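Methylenetetrahydrofolate--tRNA-(uracil-5-)-methyltransferase trmFO (Thermus thermophilus, PDB 3G5S) probably catalyses the folate- and FAD-dependent methylation of uridine 54 in tRNA to 5-methyluridine, drawing its reducing power from NADH or NADPH. Local coordinates at residues A12-A17 / R45-V50; G75-E80 / E106-H111. All coordinates share one frame; numbering follows the deposited sequence.

Contact 1: A12-A17 / R45-V50; sequences AGSEAA and RFAEIV. With FAD (flavin-adenine dinucleotide), chain B.
Ser14, on the helix 11-22 that follows the glycine-rich FAD loop, packs through its side chain against Phe46 and Ala47 in a type II beta turn running from Arg45 to Glu48. The tight spot is small and wholly buried: OG of Ser14 lies 3.4 Å from CB of Phe46 and 3.8 Å from the methyl CB of Ala47. No hydrogen bond crosses between the segments. With chi1 at -68°, OG sits beside its own backbone N and bonds to the carbonyl O of Gly10 one turn earlier, which satisfies the hydroxyl while it touches the turn. Away from this spot the segments separate, and FAD lies beside their diverging ends. Ala12 N donates a nearly straight hydrogen bond (169°) to phosphate oxygen O2P of FAD at 2.8 Å, as expected of a Rossmann-type dinucleotide site, whereas partly exposed Val50 brings only CG2 to within 3.9 Å of C7 on the flavin ring. Ala47 is also tied by a backbone hydrogen bond to Ala9 of the glycine-rich loop. Around the turn, the side chain of Phe46 reaches Leu29 of strand 27-30, while that of Ala47 rests on Ile104 of helix 97-109.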
ATOM      1  N   ALA A  12      -2.737   8.545  -8.749  1.00  9.42           N
ATOM      2  CA  ALA A  12      -2.280   9.492  -7.741  1.00  9.42           C
ATOM      3  C   ALA A  12      -2.096  10.899  -8.293  1.00  9.17           C
ATOM      4  O   ALA A  12      -2.521  11.870  -7.675  1.00  9.23           O
ATOM      5  CB  ALA A  12      -0.989   9.007  -7.094  1.00  9.61           C
ATOM      6  N   GLY A  13      -1.446  11.013  -9.447  1.00  9.19           N
ATOM      7  CA  GLY A  13      -1.136  12.319  -9.986  1.00  9.62           C
ATOM      8  C   GLY A  13      -2.389  13.049 -10.423  1.00  9.66           C
ATOM      9  O   GLY A  13      -2.490  14.272 -10.280  1.00 10.12           O
ATOM     10  N   SER A  14      -3.355  12.309 -10.963  1.00  9.97           N
ATOM     11  CA  SER A  14      -4.599  12.938 -11.370  1.00 10.04           C
ATOM     12  C   SER A  14      -5.314  13.532 -10.159  1.00  9.75           C
ATOM     13  O   SER A  14      -5.818  14.662 -10.215  1.00 10.51           O
ATOM     14  CB  SER A  14      -5.505  11.941 -12.093  1.00 11.05           C
ATOM     15  OG  SER A  14      -4.966  11.556 -13.349  1.00 11.80           O
ATOM     16  N   GLU A  15      -5.368  12.779  -9.064  1.00  9.72           N
ATOM     17  CA  GLU A  15      -6.014  13.293  -7.871  1.00  9.70           C
ATOM     18  C   GLU A  15      -5.224  14.436  -7.236  1.00  9.20           C
ATOM     19  O   GLU A  15      -5.811  15.410  -6.763  1.00  9.87           O
ATOM     20  CB  GLU A  15      -6.267  12.189  -6.846  1.00 10.45           C
ATOM     21  CG  GLU A  15      -7.266  12.614  -5.794  1.00 11.08           C
ATOM     22  CD  GLU A  15      -8.676  12.704  -6.349  1.00 11.11           C
ATOM     23  OE1 GLU A  15      -9.235  11.635  -6.689  1.00 11.95           O
ATOM     24  OE2 GLU A  15      -9.235  13.826  -6.441  1.00 11.79           O
ATOM     25  N   ALA A  16      -3.898  14.328  -7.223  1.00  9.35           N
ATOM     26  CA  ALA A  16      -3.081  15.412  -6.691  1.00  9.64           C
ATOM     27  C   ALA A  16      -3.336  16.702  -7.470  1.00  9.88           C
ATOM     28  O   ALA A  16      -3.546  17.770  -6.881  1.00 10.01           O
ATOM     29  CB  ALA A  16      -1.604  15.046  -6.733  1.00  9.89           C
ATOM     30  N   ALA A  17      -3.316  16.600  -8.799  1.00  9.84           N
ATOM     31  CA  ALA A  17      -3.572  17.754  -9.652  1.00 10.69           C
ATOM     32  C   ALA A  17      -4.944  18.349  -9.365  1.00 10.35           C
ATOM     33  O   ALA A  17      -5.084  19.560  -9.236  1.00 11.02           O
ATOM     34  CB  ALA A  17      -3.445  17.373 -11.121  1.00 11.31           C
ATOM     35  N   ARG A  45      -4.636   8.375 -21.763  1.00 15.47           N
ATOM     36  CA  ARG A  45      -5.576   8.906 -20.782  1.00 15.11           C
ATOM     37  C   ARG A  45      -4.968   9.061 -19.401  1.00 14.27           C
ATOM     38  O   ARG A  45      -4.147   8.249 -18.974  1.00 14.67           O
ATOM     39  CB  ARG A  45      -6.788   7.983 -20.668  1.00 16.22           C
ATOM     40  CG  ARG A  45      -7.625   7.887 -21.924  1.00 17.25           C
ATOM     41  CD  ARG A  45      -8.617   9.030 -22.009  1.00 19.74           C
ATOM     42  NE  ARG A  45      -9.558   8.847 -23.111  1.00 20.95           N
ATOM     43  CZ  ARG A  45     -10.651   8.090 -23.048  1.00 21.41           C
ATOM     44  NH1 ARG A  45     -11.448   7.988 -24.104  1.00 22.99           N
ATOM     45  NH2 ARG A  45     -10.948   7.434 -21.932  1.00 22.40           N
ATOM     46  N   PHE A  46      -5.394  10.097 -18.687  1.00 13.71           N
ATOM     47  CA  PHE A  46      -5.038  10.229 -17.286  1.00 13.26           C
ATOM     48  C   PHE A  46      -5.801   9.187 -16.475  1.00 12.81           C
ATOM     49  O   PHE A  46      -6.962   8.894 -16.756  1.00 14.09           O
ATOM     50  CB  PHE A  46      -5.366  11.624 -16.758  1.00 13.33           C
ATOM     51  CG  PHE A  46      -4.748  12.746 -17.554  1.00 14.09           C
ATOM     52  CD1 PHE A  46      -3.606  12.544 -18.323  1.00 14.78           C
ATOM     53  CD2 PHE A  46      -5.295  14.018 -17.508  1.00 14.95           C
ATOM     54  CE1 PHE A  46      -3.039  13.589 -19.045  1.00 15.83           C
ATOM     55  CE2 PHE A  46      -4.735  15.061 -18.228  1.00 17.23           C
ATOM     56  CZ  PHE A  46      -3.611  14.842 -18.993  1.00 17.10           C
ATOM     57  N   ALA A  47      -5.132   8.636 -15.470  1.00 12.37           N
ATOM     58  CA  ALA A  47      -5.730   7.668 -14.562  1.00 12.81           C
ATOM     59  C   ALA A  47      -6.240   6.423 -15.291  1.00 12.85           C
ATOM     60  O   ALA A  47      -7.251   5.831 -14.925  1.00 13.98           O
ATOM     61  CB  ALA A  47      -6.836   8.316 -13.727  1.00 12.86           C
ATOM     62  N   GLU A  48      -5.512   6.016 -16.323  1.00 13.30           N
ATOM     63  CA  GLU A  48      -5.773   4.742 -16.965  1.00 13.66           C
ATOM     64  C   GLU A  48      -5.698   3.613 -15.942  1.00 13.12           C
ATOM     65  O   GLU A  48      -4.756   3.545 -15.148  1.00 13.59           O
ATOM     66  CB  GLU A  48      -4.760   4.492 -18.087  1.00 14.72           C
ATOM     67  CG  GLU A  48      -4.872   3.106 -18.709  1.00 16.18           C
ATOM     68  CD  GLU A  48      -3.898   2.867 -19.865  1.00 17.48           C
ATOM     69  OE1 GLU A  48      -3.320   3.833 -20.407  1.00 17.23           O
ATOM     70  OE2 GLU A  48      -3.715   1.691 -20.234  1.00 18.71           O
ATOM     71  N   ILE A  49      -6.695   2.736 -15.978  1.00 14.09           N
ATOM     72  CA  ILE A  49      -6.747   1.555 -15.133  1.00 14.89           C
ATOM     73  C   ILE A  49      -6.108   0.406 -15.909  1.00 15.65           C
ATOM     74  O   ILE A  49      -6.631  -0.014 -16.938  1.00 17.08           O
ATOM     75  CB  ILE A  49      -8.213   1.204 -14.803  1.00 15.76           C
ATOM     76  CG1 ILE A  49      -8.864   2.325 -13.988  1.00 17.05           C
ATOM     77  CG2 ILE A  49      -8.307  -0.138 -14.086  1.00 16.93           C
ATOM     78  CD1 ILE A  49      -8.452   2.343 -12.531  1.00 17.74           C
ATOM     79  N   VAL A  50      -4.965  -0.085 -15.439  1.00 15.96           N
ATOM     80  CA  VAL A  50      -4.189  -1.027 -16.248  1.00 17.43           C
ATOM     81  C   VAL A  50      -4.574  -2.498 -16.089  1.00 19.51           C
ATOM     82  O   VAL A  50      -4.196  -3.322 -16.913  1.00 22.96           O
ATOM     83  CB  VAL A  50      -2.661  -0.864 -16.052  1.00 17.42           C
ATOM     84  CG1 VAL A  50      -2.228   0.539 -16.437  1.00 17.40           C
ATOM     85  CG2 VAL A  50      -2.262  -1.204 -14.631  1.00 18.25           C
TER
HETATM   86  PA  FAD B 444       0.168   4.923 -12.279  1.00 10.67           P
HETATM   87  O1A FAD B 444       0.944   3.839 -12.970  1.00 11.62           O
HETATM   88  O2A FAD B 444      -1.328   4.867 -12.328  1.00 11.15           O
HETATM   89  O5B FAD B 444       0.603   6.363 -12.814  1.00 10.59           O
HETATM   90  C5B FAD B 444       1.964   6.710 -12.981  1.00 11.11           C
HETATM   91  C4B FAD B 444       2.053   7.605 -14.202  1.00 11.06           C
HETATM   92  O4B FAD B 444       3.358   8.153 -14.286  1.00 11.27           O
HETATM   93  C3B FAD B 444       1.826   6.827 -15.496  1.00 11.74           C
HETATM   94  O3B FAD B 444       0.836   7.452 -16.291  1.00 12.32           O
HETATM   95  C2B FAD B 444       3.192   6.834 -16.182  1.00 12.17           C
HETATM   96  O2B FAD B 444       3.145   6.846 -17.594  1.00 13.18           O
HETATM   97  C1B FAD B 444       3.800   8.115 -15.645  1.00 11.61           C
HETATM   98  N9A FAD B 444       5.267   8.209 -15.583  1.00 12.28           N
HETATM   99  C8A FAD B 444       6.147   7.290 -15.083  1.00 12.36           C
HETATM  100  N7A FAD B 444       7.389   7.816 -15.120  1.00 12.35           N
HETATM  101  C5A FAD B 444       7.298   9.072 -15.634  1.00 12.13           C
HETATM  102  C6A FAD B 444       8.232  10.064 -15.899  1.00 12.86           C
HETATM  103  N6A FAD B 444       9.504   9.978 -15.489  1.00 13.38           N
HETATM  104  N1A FAD B 444       7.794  11.249 -16.424  1.00 13.18           N
HETATM  105  C2A FAD B 444       6.467  11.462 -16.713  1.00 13.01           C
HETATM  106  N3A FAD B 444       5.530  10.488 -16.453  1.00 12.54           N
HETATM  107  C4A FAD B 444       5.966   9.323 -15.929  1.00 11.85           C
HETATM  108  N1  FAD B 444      -4.059  -1.942  -8.420  1.00 15.04           N
HETATM  109  C2  FAD B 444      -5.301  -2.349  -8.006  1.00 16.21           C
HETATM  110  O2  FAD B 444      -5.874  -1.769  -7.086  1.00 16.23           O
HETATM  111  N3  FAD B 444      -5.911  -3.419  -8.635  1.00 18.11           N
HETATM  112  C4  FAD B 444      -5.312  -4.099  -9.682  1.00 18.79           C
HETATM  113  O4  FAD B 444      -5.887  -5.049 -10.227  1.00 21.94           O
HETATM  114  C4X FAD B 444      -4.049  -3.674 -10.094  1.00 17.33           C
HETATM  115  N5  FAD B 444      -3.396  -4.313 -11.124  1.00 19.08           N
HETATM  116  C5X FAD B 444      -2.151  -3.873 -11.525  1.00 17.96           C
HETATM  117  C6  FAD B 444      -1.508  -4.521 -12.574  1.00 18.31           C
HETATM  118  C7  FAD B 444      -0.251  -4.107 -12.991  1.00 18.98           C
HETATM  119  C7M FAD B 444       0.440  -4.812 -14.126  1.00 20.72           C
HETATM  120  C8  FAD B 444       0.360  -3.030 -12.357  1.00 19.27           C
HETATM  121  C8M FAD B 444       1.718  -2.569 -12.801  1.00 21.41           C
HETATM  122  C9  FAD B 444      -0.284  -2.376 -11.308  1.00 17.50           C
HETATM  123  C9A FAD B 444      -1.542  -2.794 -10.884  1.00 16.22           C
HETATM  124  N10 FAD B 444      -2.178  -2.156  -9.825  1.00 14.49           N
HETATM  125  C10 FAD B 444      -3.434  -2.599  -9.455  1.00 15.38           C
HETATM  126  C1' FAD B 444      -1.342  -1.494  -8.754  1.00 13.26           C
HETATM  127  C2' FAD B 444      -1.616   0.009  -8.578  1.00 12.03           C
HETATM  128  O2' FAD B 444      -2.723   0.261  -7.728  1.00 11.65           O
HETATM  129  C3' FAD B 444      -1.776   0.729  -9.917  1.00 11.23           C
HETATM  130  O3' FAD B 444      -0.534   0.626 -10.584  1.00 12.20           O
HETATM  131  C4' FAD B 444      -2.155   2.202  -9.772  1.00 11.28           C
HETATM  132  O4' FAD B 444      -2.489   2.689 -11.056  1.00 11.90           O
HETATM  133  C5' FAD B 444      -1.041   3.025  -9.135  1.00 10.60           C
HETATM  134  O5' FAD B 444      -1.328   4.400  -9.275  1.00 10.09           O
HETATM  135  P   FAD B 444      -0.122   5.437  -9.447  1.00  9.68           P
HETATM  136  O1P FAD B 444       0.852   5.311  -8.319  1.00  9.56           O
HETATM  137  O2P FAD B 444      -0.739   6.777  -9.679  1.00 10.20           O
HETATM  138  O3P FAD B 444       0.660   4.925 -10.753  1.00  9.96           O

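Contact 2: G75-E80 / E106-H111; sequences GSLVME and ERLTGH
Leu77 fits its two methyls against consecutive residues of helix 97-109, joining the first turn of helix 77-84 to the C-terminal part of helix 97-109 within the Rossmann-type FAD-binding domain. CD1 lies 4.0 Å from CB of Arg107 and equally near its CG, so the methyl rests on the aliphatic base of the arginine; CD2 meets CG of Leu108 at 4.0 Å. CG anti to the backbone N (chi1 179°) carries the branched end toward helix 97-109, and chi2 near 61° turns one methyl to each residue. Shortened to an alanine, Leu77 would lose both methyls, which is likely to open a gap beside Leu108 and take away part of the apolar cover over CB and CG of Arg107.

At the more exposed margin, Glu80 and Arg107 form a long salt bridge, OE1 to NH1 at 3.6 Å. Their side chains meet at about a right angle, although the carboxylate and guanidinium planes are only modestly tilted from each other. The extended Glu80 chain reaches an arginine folded back at chi2 and chi3. The stronger partner of Glu80 OE1 is the OH of Tyr103, which also makes a weak hydrogen bond to NH1 of Arg107, linking both charged ends.

Farther out, Trp18 of helix 11-22 touches both Leu77 and Arg107, and Leu21 packs on Leu108. The start of helix 77-84 is fixed from within as well. Gly75 closes the preceding helix in a Schellman motif, its positive phi placing a side chain, were there one, against the preceding carbonyl O. Ser76 then takes the N-cap position, its OG accepting a hydrogen bond from the backbone N of selenomethionine Met79 at 3.0 Å and 163°.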
ATOM      1  N   GLY A  75     -14.298  15.004  -1.827  1.00 11.78           N
ATOM      2  CA  GLY A  75     -14.521  15.525  -3.167  1.00 12.84           C
ATOM      3  C   GLY A  75     -13.558  14.988  -4.220  1.00 12.58           C
ATOM      4  O   GLY A  75     -13.242  15.665  -5.196  1.00 13.39           O
ATOM      5  N   SER A  76     -13.083  13.764  -4.021  1.00 11.60           N
ATOM      6  CA  SER A  76     -12.166  13.097  -4.945  1.00 11.57           C
ATOM      7  C   SER A  76     -12.696  13.003  -6.377  1.00 11.02           C
ATOM      8  O   SER A  76     -13.826  12.550  -6.609  1.00 11.74           O
ATOM      9  CB  SER A  76     -11.889  11.686  -4.403  1.00 12.12           C
ATOM     10  OG  SER A  76     -11.400  10.798  -5.393  1.00 12.09           O
ATOM     11  N   LEU A  77     -11.864  13.401  -7.336  1.00 10.81           N
ATOM     12  CA  LEU A  77     -12.193  13.243  -8.744  1.00 11.06           C
ATOM     13  C   LEU A  77     -12.282  11.771  -9.131  1.00 10.94           C
ATOM     14  O   LEU A  77     -13.144  11.367  -9.916  1.00 11.19           O
ATOM     15  CB  LEU A  77     -11.144  13.947  -9.602  1.00 12.56           C
ATOM     16  CG  LEU A  77     -11.320  13.871 -11.118  1.00 13.76           C
ATOM     17  CD1 LEU A  77     -12.629  14.508 -11.543  1.00 16.23           C
ATOM     18  CD2 LEU A  77     -10.142  14.549 -11.804  1.00 14.71           C
ATOM     19  N   VAL A  78     -11.367  10.969  -8.605  1.00 10.94           N
ATOM     20  CA  VAL A  78     -11.394   9.535  -8.858  1.00 11.37           C
ATOM     21  C   VAL A  78     -12.718   8.922  -8.389  1.00 10.88           C
ATOM     22  O   VAL A  78     -13.315   8.122  -9.106  1.00 11.59           O
ATOM     23  CB  VAL A  78     -10.164   8.838  -8.238  1.00 12.26           C
ATOM     24  CG1 VAL A  78     -10.369   7.333  -8.119  1.00 12.24           C
ATOM     25  CG2 VAL A  78      -8.925   9.150  -9.081  1.00 12.10           C
HETATM   26  N   MSE A  79     -13.202   9.320  -7.215  1.00 10.94           N
HETATM   27  CA  MSE A  79     -14.487   8.789  -6.759  1.00 11.26           C
HETATM   28  C   MSE A  79     -15.663   9.300  -7.599  1.00 11.77           C
HETATM   29  O   MSE A  79     -16.600   8.551  -7.847  1.00 12.17           O
HETATM   30  CB  MSE A  79     -14.713   9.058  -5.273  1.00 11.73           C
HETATM   31  CG  MSE A  79     -13.797   8.263  -4.360  1.00 12.32           C
HETATM   32 SE   MSE A  79     -13.872   6.340  -4.642  1.00 13.91          SE
HETATM   33  CE  MSE A  79     -15.764   6.090  -4.261  1.00 13.94           C
ATOM     34  N   GLU A  80     -15.618  10.556  -8.041  1.00 11.93           N
ATOM     35  CA  GLU A  80     -16.651  11.065  -8.942  1.00 12.92           C
ATOM     36  C   GLU A  80     -16.698  10.217 -10.203  1.00 12.57           C
ATOM     37  O   GLU A  80     -17.762   9.790 -10.656  1.00 13.22           O
ATOM     38  CB  GLU A  80     -16.364  12.512  -9.337  1.00 15.89           C
ATOM     39  CG  GLU A  80     -16.549  13.530  -8.243  1.00 17.62           C
ATOM     40  CD  GLU A  80     -16.412  14.963  -8.747  1.00 19.72           C
ATOM     41  OE1 GLU A  80     -16.260  15.170  -9.971  1.00 22.47           O
ATOM     42  OE2 GLU A  80     -16.444  15.879  -7.908  1.00 21.09           O
ATOM     43  N   GLU A 106     -10.995  14.517 -19.151  1.00 16.03           N
ATOM     44  CA  GLU A 106     -11.764  15.690 -19.558  1.00 18.05           C
ATOM     45  C   GLU A 106     -11.807  16.770 -18.474  1.00 17.06           C
ATOM     46  O   GLU A 106     -11.601  17.951 -18.762  1.00 17.84           O
ATOM     47  CB  GLU A 106     -13.186  15.295 -19.965  1.00 21.16           C
ATOM     48  CG  GLU A 106     -13.260  14.405 -21.196  1.00 25.81           C
ATOM     49  CD  GLU A 106     -14.690  14.130 -21.630  1.00 30.23           C
ATOM     50  OE1 GLU A 106     -15.508  15.075 -21.623  1.00 32.05           O
ATOM     51  OE2 GLU A 106     -14.995  12.970 -21.981  1.00 32.38           O
ATOM     52  N   ARG A 107     -12.072  16.374 -17.230  1.00 15.84           N
ATOM     53  CA  ARG A 107     -12.191  17.353 -16.151  1.00 15.96           C
ATOM     54  C   ARG A 107     -10.865  18.071 -15.918  1.00 15.91           C
ATOM     55  O   ARG A 107     -10.832  19.281 -15.733  1.00 16.75           O
ATOM     56  CB  ARG A 107     -12.682  16.712 -14.845  1.00 17.04           C
ATOM     57  CG  ARG A 107     -14.132  16.218 -14.848  1.00 19.16           C
ATOM     58  CD  ARG A 107     -15.138  17.289 -15.236  1.00 21.94           C
ATOM     59  NE  ARG A 107     -15.067  18.505 -14.425  1.00 23.68           N
ATOM     60  CZ  ARG A 107     -15.583  18.636 -13.205  1.00 24.16           C
ATOM     61  NH1 ARG A 107     -16.191  17.615 -12.621  1.00 25.29           N
ATOM     62  NH2 ARG A 107     -15.484  19.792 -12.560  1.00 23.88           N
ATOM     63  N   LEU A 108      -9.770  17.318 -15.923  1.00 14.97           N
ATOM     64  CA  LEU A 108      -8.451  17.909 -15.735  1.00 14.87           C
ATOM     65  C   LEU A 108      -8.052  18.793 -16.913  1.00 15.70           C
ATOM     66  O   LEU A 108      -7.694  19.960 -16.739  1.00 16.33           O
ATOM     67  CB  LEU A 108      -7.405  16.817 -15.513  1.00 13.38           C
ATOM     68  CG  LEU A 108      -7.368  16.265 -14.090  1.00 13.19           C
ATOM     69  CD1 LEU A 108      -6.605  14.956 -14.024  1.00 14.74           C
ATOM     70  CD2 LEU A 108      -6.774  17.288 -13.141  1.00 14.22           C
ATOM     71  N   THR A 109      -8.122  18.234 -18.115  1.00 15.89           N
ATOM     72  CA  THR A 109      -7.649  18.940 -19.300  1.00 17.79           C
ATOM     73  C   THR A 109      -8.405  20.251 -19.512  1.00 18.62           C
ATOM     74  O   THR A 109      -7.834  21.232 -19.987  1.00 19.40           O
ATOM     75  CB  THR A 109      -7.729  18.051 -20.555  1.00 19.45           C
ATOM     76  OG1 THR A 109      -6.931  16.877 -20.357  1.00 20.32           O
ATOM     77  CG2 THR A 109      -7.218  18.801 -21.781  1.00 21.73           C
ATOM     78  N   GLY A 110      -9.680  20.269 -19.138  1.00 18.20           N
ATOM     79  CA  GLY A 110     -10.511  21.445 -19.306  1.00 19.91           C
ATOM     80  C   GLY A 110     -10.369  22.526 -18.248  1.00 19.07           C
ATOM     81  O   GLY A 110     -10.963  23.594 -18.374  1.00 20.51           O
ATOM     82  N   HIS A 111      -9.591  22.265 -17.201  1.00 17.65           N
ATOM     83  CA  HIS A 111      -9.424  23.249 -16.133  1.00 16.57           C
ATOM     84  C   HIS A 111      -8.497  24.392 -16.560  1.00 16.96           C
ATOM     85  O   HIS A 111      -7.406  24.142 -17.067  1.00 16.73           O
ATOM     86  CB  HIS A 111      -8.878  22.594 -14.864  1.00 15.49           C
ATOM     87  CG  HIS A 111      -9.116  23.407 -13.636  1.00 16.21           C
ATOM     88  ND1 HIS A 111      -8.440  24.580 -13.376  1.00 15.99           N
ATOM     89  CD2 HIS A 111      -9.985  23.239 -12.612  1.00 17.25           C
ATOM     90  CE1 HIS A 111      -8.875  25.094 -12.239  1.00 16.37           C
ATOM     91  NE2 HIS A 111      -9.816  24.300 -11.757  1.00 17.31           N
TER

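Contacts 1 and 2 have centres about 9 Å apart and meet mainly through helix 11-22. Glu15, on that helix, spans the gap to the start of helix 77-84: its OE1 lies 2.7 Å from Ser76 OG and its OE2 2.8 Å from Leu77 N, both probable hydrogen bonds. Van der Waals packing adds to this, with Ser14 CB 3.7 Å from Leu108 CD1; a second point of contact comes from 45-50, where CE2 of Phe46 lies 3.6 Å from Thr109 OG1. Contact 1 reaches FAD directly through Ala12 and Val50, whereas contact 2 stands behind it: the side chain of Leu108 is about 11 Å from the cofactor and about 6 Å from that of Ala9 in the predicted FAD-binding loop.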